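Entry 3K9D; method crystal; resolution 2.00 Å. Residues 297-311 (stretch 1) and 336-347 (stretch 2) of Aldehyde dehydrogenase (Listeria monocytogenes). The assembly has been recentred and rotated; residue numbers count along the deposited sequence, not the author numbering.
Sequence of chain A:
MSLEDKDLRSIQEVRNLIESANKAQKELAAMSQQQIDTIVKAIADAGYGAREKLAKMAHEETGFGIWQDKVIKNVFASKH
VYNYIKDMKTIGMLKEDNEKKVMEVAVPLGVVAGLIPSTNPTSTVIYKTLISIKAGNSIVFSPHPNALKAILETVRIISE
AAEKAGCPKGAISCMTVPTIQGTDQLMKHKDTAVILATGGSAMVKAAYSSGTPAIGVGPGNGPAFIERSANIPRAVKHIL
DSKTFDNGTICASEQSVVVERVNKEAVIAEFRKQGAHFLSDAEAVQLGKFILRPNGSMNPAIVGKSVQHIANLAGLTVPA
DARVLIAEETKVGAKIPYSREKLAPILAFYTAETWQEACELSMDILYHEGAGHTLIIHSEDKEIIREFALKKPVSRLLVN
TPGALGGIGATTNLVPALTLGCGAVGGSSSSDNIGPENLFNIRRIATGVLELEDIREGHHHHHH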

# COMPACT_ATOMS: atom_id res chain seq x y z
N SER A 297 -12.46 -23.90 12.71
CA SER A 297 -11.07 -23.83 12.27
C SER A 297 -10.56 -25.21 11.81
O SER A 297 -11.19 -26.25 12.04
N MET A 298 -9.43 -25.19 11.12
CA MET A 298 -8.78 -26.41 10.68
C MET A 298 -7.79 -26.81 11.77
O MET A 298 -7.20 -25.95 12.43
N ASN A 299 -7.63 -28.12 11.97
CA ASN A 299 -6.80 -28.73 13.01
C ASN A 299 -5.31 -28.45 12.82
O ASN A 299 -4.74 -28.90 11.83
N PRO A 300 -4.66 -27.72 13.75
CA PRO A 300 -3.22 -27.47 13.62
C PRO A 300 -2.35 -28.72 13.74
O PRO A 300 -1.20 -28.70 13.31
N ALA A 301 -2.91 -29.81 14.28
CA ALA A 301 -2.18 -31.07 14.50
C ALA A 301 -1.65 -31.73 13.21
O ALA A 301 -0.74 -32.56 13.27
N ILE A 302 -2.20 -31.33 12.07
CA ILE A 302 -1.83 -31.89 10.77
C ILE A 302 -0.70 -31.12 10.08
O ILE A 302 -0.07 -31.64 9.16
N VAL A 303 -0.44 -29.89 10.55
CA VAL A 303 0.41 -28.93 9.84
C VAL A 303 1.87 -29.36 9.78
O VAL A 303 2.50 -29.60 10.81
N GLY A 304 2.37 -29.49 8.55
CA GLY A 304 3.76 -29.88 8.29
C GLY A 304 4.13 -31.29 8.72
O GLY A 304 5.32 -31.58 8.94
N LYS A 305 3.13 -32.17 8.82
CA LYS A 305 3.38 -33.54 9.30
C LYS A 305 3.33 -34.54 8.16
O LYS A 305 2.71 -34.30 7.13
N SER A 306 4.01 -35.67 8.36
CA SER A 306 4.04 -36.73 7.37
C SER A 306 2.67 -37.39 7.17
O SER A 306 1.79 -37.31 8.04
N VAL A 307 2.52 -38.05 6.03
CA VAL A 307 1.33 -38.86 5.70
C VAL A 307 1.02 -39.89 6.78
O VAL A 307 -0.13 -40.01 7.20
N GLN A 308 2.06 -40.60 7.22
CA GLN A 308 1.92 -41.62 8.25
C GLN A 308 1.45 -41.03 9.56
O GLN A 308 0.54 -41.57 10.17
N HIS A 309 2.04 -39.90 9.96
CA HIS A 309 1.71 -39.21 11.22
C HIS A 309 0.23 -38.82 11.28
O HIS A 309 -0.45 -39.09 12.29
N ILE A 310 -0.25 -38.21 10.20
CA ILE A 310 -1.64 -37.79 10.02
C ILE A 310 -2.59 -38.99 10.00
O ILE A 310 -3.65 -38.97 10.63
N ALA A 311 -2.17 -40.04 9.30
CA ALA A 311 -2.94 -41.26 9.20
C ALA A 311 -3.15 -41.86 10.58
O ALA A 311 -4.26 -42.26 10.90
N ILE A 336 -16.86 -27.78 4.67
CA ILE A 336 -16.21 -28.77 3.80
C ILE A 336 -14.67 -28.61 3.90
O ILE A 336 -14.07 -27.81 3.18
N PRO A 337 -14.04 -29.36 4.83
CA PRO A 337 -12.59 -29.26 5.10
C PRO A 337 -11.65 -29.43 3.89
O PRO A 337 -10.61 -28.77 3.83
N TYR A 338 -12.00 -30.28 2.93
CA TYR A 338 -11.15 -30.48 1.72
C TYR A 338 -11.11 -29.29 0.76
O TYR A 338 -10.15 -29.13 -0.01
N SER A 339 -12.15 -28.44 0.82
CA SER A 339 -12.22 -27.23 0.01
C SER A 339 -11.45 -26.06 0.62
O SER A 339 -11.52 -24.94 0.12
N ARG A 340 -10.70 -26.34 1.69
CA ARG A 340 -10.00 -25.31 2.47
C ARG A 340 -8.51 -25.62 2.64
O ARG A 340 -8.02 -26.69 2.25
N GLU A 341 -7.77 -24.67 3.23
CA GLU A 341 -6.33 -24.76 3.29
C GLU A 341 -5.88 -25.83 4.28
O GLU A 341 -6.20 -25.77 5.47
N LYS A 342 -5.21 -26.85 3.76
CA LYS A 342 -4.67 -27.93 4.56
C LYS A 342 -3.17 -27.86 4.33
O LYS A 342 -2.68 -28.20 3.26
N LEU A 343 -2.46 -27.38 5.33
CA LEU A 343 -1.02 -27.17 5.20
C LEU A 343 -0.31 -28.47 5.54
O LEU A 343 0.40 -28.56 6.53
N ALA A 344 -0.50 -29.46 4.67
CA ALA A 344 -0.19 -30.86 4.94
C ALA A 344 -0.30 -31.61 3.61
O ALA A 344 -1.03 -31.16 2.72
N PRO A 345 0.37 -32.78 3.48
CA PRO A 345 0.29 -33.59 2.25
C PRO A 345 -1.10 -34.24 2.04
O PRO A 345 -1.24 -35.47 1.95
N ILE A 346 -2.11 -33.38 1.98
CA ILE A 346 -3.49 -33.79 1.77
C ILE A 346 -4.08 -32.97 0.61
O ILE A 346 -3.97 -31.74 0.60
N LEU A 347 -4.73 -33.66 -0.33
CA LEU A 347 -5.41 -33.03 -1.46
C LEU A 347 -6.89 -33.40 -1.57
O LEU A 347 -7.26 -34.54 -1.31

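Packing of residues 297-311 against residues 336-347 of Listeria monocytogenes aldehyde dehydrogenase, a contact that buries 605 Å² in all and is mostly apolar. Its one hydrogen bond between the stretches is made by backbone: Gly304 N donates to Leu343 O at 3.0 Å with a nearly straight angle of 164°. The same carbonyl receives a CA-H...O contact, Val303 CA to Leu343 O at 3.3 Å, so two successive residues of the Ile302-Lys305 type II turn converge on one oxygen. Gly304 takes the positive phi (65°) that such a turn requires and that favours glycine.

Apolar contacts flank this point. Ile302 (chi1 p, chi2 t) points toward the second stretch, and its CD1 lies 4.1 Å from Ala344 CB and 4.2 Å from Ile346 CD1. Ile310 (m, t), in the first turn of the helix, also points inward: its CD1 is 3.9 Å from both Ala344 CB and Pro345 CD, while its CG2 sits 4.2 Å from Ile346 CD1. The small Ala344 side chain, directed toward the first stretch, thus meets both isoleucines, and Ile346 (m, t), though its CA-to-CB bond points sideways, brings its end nearer to join them. Pro345 points toward the helix start, its CG 3.8 Å from Val307 CG2 (Val307 chi1 t). Its CD comes within 3.1 Å of Lys305 O, a buried carbonyl that has no hydrogen-bond partner in the model. Val303 (t), within the turn, and Leu343 (m, t), across from it, both point sideways and touch through Val303 CG1 and Leu343 CB at 4.2 Å.

Met298, with all three chi angles m, points toward the second stretch and has the largest area covered there. Its CE lies 3.3 Å from Pro337 O, 3.3 Å from Glu341 O and 3.8 Å from Lys342 CG, fitting the methyl between two carbonyls and an aliphatic chain; its SD is 4.4 Å from Pro337 CB. Arg340 (m, t, p, chi4 -173°) reaches back toward Met298, whose CG lies over one face of the guanidinium, 3.8 Å from Arg340 NH1.

Polar side-chain bonds stay within each stretch or go elsewhere in the structure. Lys342 (m, t, m, m) turns its end away from the contact, and its NZ donates to Tyr338 O (2.9 Å) and Arg340 O (3.1 Å). Ser339 OG donates to Ile336 O at 2.7 Å. In the first stretch, Ser306 (p) points away and caps the helix, its OG accepting from His309 N at 3.0 Å, and Asn299 OD1 accepts from Ala301 N at 3.3 Å.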

# COMPACT_ATOMS: atom_id res chain seq x y z
CB SER A 297 -10.18 -23.28 13.38
OG SER A 297 -10.18 -24.16 14.49
CB MET A 298 -8.07 -26.18 9.34
CG MET A 298 -8.97 -25.58 8.23
SD MET A 298 -10.08 -26.75 7.40
CE MET A 298 -8.89 -27.56 6.34
CB ASN A 299 -7.03 -30.24 13.00
CG ASN A 299 -6.75 -30.91 14.34
OD1 ASN A 299 -6.02 -30.38 15.19
ND2 ASN A 299 -7.32 -32.09 14.53
CB PRO A 300 -2.93 -26.50 14.77
CG PRO A 300 -3.97 -26.79 15.78
CD PRO A 300 -5.20 -27.09 14.97
CB ALA A 301 -3.07 -32.05 15.26
CB ILE A 302 -3.06 -31.97 9.81
CG1 ILE A 302 -3.57 -30.57 9.44
CG2 ILE A 302 -4.16 -32.85 10.42
CD1 ILE A 302 -4.47 -30.51 8.20
CB VAL A 303 0.29 -27.50 10.45
CG1 VAL A 303 1.31 -26.54 9.84
CG2 VAL A 303 -1.14 -26.95 10.25
CB LYS A 305 2.39 -33.93 10.41
CG LYS A 305 2.42 -33.04 11.66
CD LYS A 305 3.79 -33.00 12.33
CE LYS A 305 3.66 -32.77 13.84
NZ LYS A 305 4.95 -32.95 14.57
CB SER A 306 5.04 -37.78 7.82
OG SER A 306 4.48 -38.56 8.86
CB VAL A 307 1.51 -39.54 4.33
CG1 VAL A 307 0.49 -40.67 4.12
CG2 VAL A 307 1.38 -38.51 3.21
CB GLN A 308 3.24 -42.39 8.44
CG GLN A 308 3.59 -43.33 7.30
CD GLN A 308 2.45 -44.28 6.98
OE1 GLN A 308 1.90 -44.93 7.86
NE2 GLN A 308 2.10 -44.36 5.71
CB HIS A 309 2.59 -37.97 11.37
CG HIS A 309 2.40 -37.22 12.65
ND1 HIS A 309 3.20 -37.42 13.75
CD2 HIS A 309 1.51 -36.26 13.00
CE1 HIS A 309 2.81 -36.62 14.73
NE2 HIS A 309 1.78 -35.91 14.30
CB ILE A 310 -1.81 -36.96 8.72
CG1 ILE A 310 -1.05 -35.64 8.80
CG2 ILE A 310 -3.29 -36.70 8.40
CD1 ILE A 310 -0.73 -35.02 7.45
CB ALA A 311 -2.26 -42.26 8.26
CB ILE A 336 -16.76 -28.69 2.34
CG1 ILE A 336 -18.14 -29.36 2.23
CG2 ILE A 336 -15.87 -29.41 1.36
CD1 ILE A 336 -19.33 -28.48 2.52
CB PRO A 337 -12.35 -30.35 6.15
CG PRO A 337 -13.52 -31.27 6.04
CD PRO A 337 -14.67 -30.34 5.73
CB TYR A 338 -11.53 -31.76 0.98
CG TYR A 338 -11.26 -32.99 1.81
CD1 TYR A 338 -9.98 -33.26 2.28
CD2 TYR A 338 -12.29 -33.86 2.14
CE1 TYR A 338 -9.73 -34.38 3.06
CE2 TYR A 338 -12.05 -34.98 2.93
CZ TYR A 338 -10.76 -35.24 3.38
OH TYR A 338 -10.50 -36.35 4.16
CB SER A 339 -13.69 -26.83 -0.22
OG SER A 339 -14.26 -26.28 0.97
CB ARG A 340 -10.68 -25.14 3.84
CG ARG A 340 -12.19 -24.79 3.76
CD ARG A 340 -12.83 -24.63 5.12
NE ARG A 340 -12.03 -23.78 6.01
CZ ARG A 340 -12.29 -23.58 7.30
NH1 ARG A 340 -11.51 -22.78 8.02
NH2 ARG A 340 -13.33 -24.17 7.87
CB GLU A 341 -5.73 -23.39 3.61
CG GLU A 341 -4.22 -23.37 3.80
CD GLU A 341 -3.77 -22.11 4.50
OE1 GLU A 341 -4.14 -21.91 5.68
OE2 GLU A 341 -3.06 -21.31 3.86
CB LYS A 342 -5.18 -29.30 4.07
CG LYS A 342 -6.68 -29.38 3.87
CD LYS A 342 -7.11 -30.55 3.00
CE LYS A 342 -6.73 -30.40 1.53
NZ LYS A 342 -7.38 -29.30 0.74
CB LEU A 343 -0.55 -26.03 6.10
CG LEU A 343 -0.86 -24.59 5.69
CD1 LEU A 343 -0.33 -23.62 6.73
CD2 LEU A 343 -0.30 -24.26 4.30
CB ALA A 344 -1.19 -31.43 5.96
CB PRO A 345 1.40 -34.65 2.45
CG PRO A 345 1.47 -34.82 3.95
CD PRO A 345 1.26 -33.41 4.49
CB ILE A 346 -4.39 -33.57 3.04
CG1 ILE A 346 -3.75 -34.18 4.28
CG2 ILE A 346 -5.83 -34.14 2.80
CD1 ILE A 346 -4.46 -33.84 5.60
CB LEU A 347 -4.72 -33.43 -2.77
CG LEU A 347 -3.33 -32.87 -3.05
CD1 LEU A 347 -2.71 -33.64 -4.19
CD2 LEU A 347 -3.37 -31.35 -3.34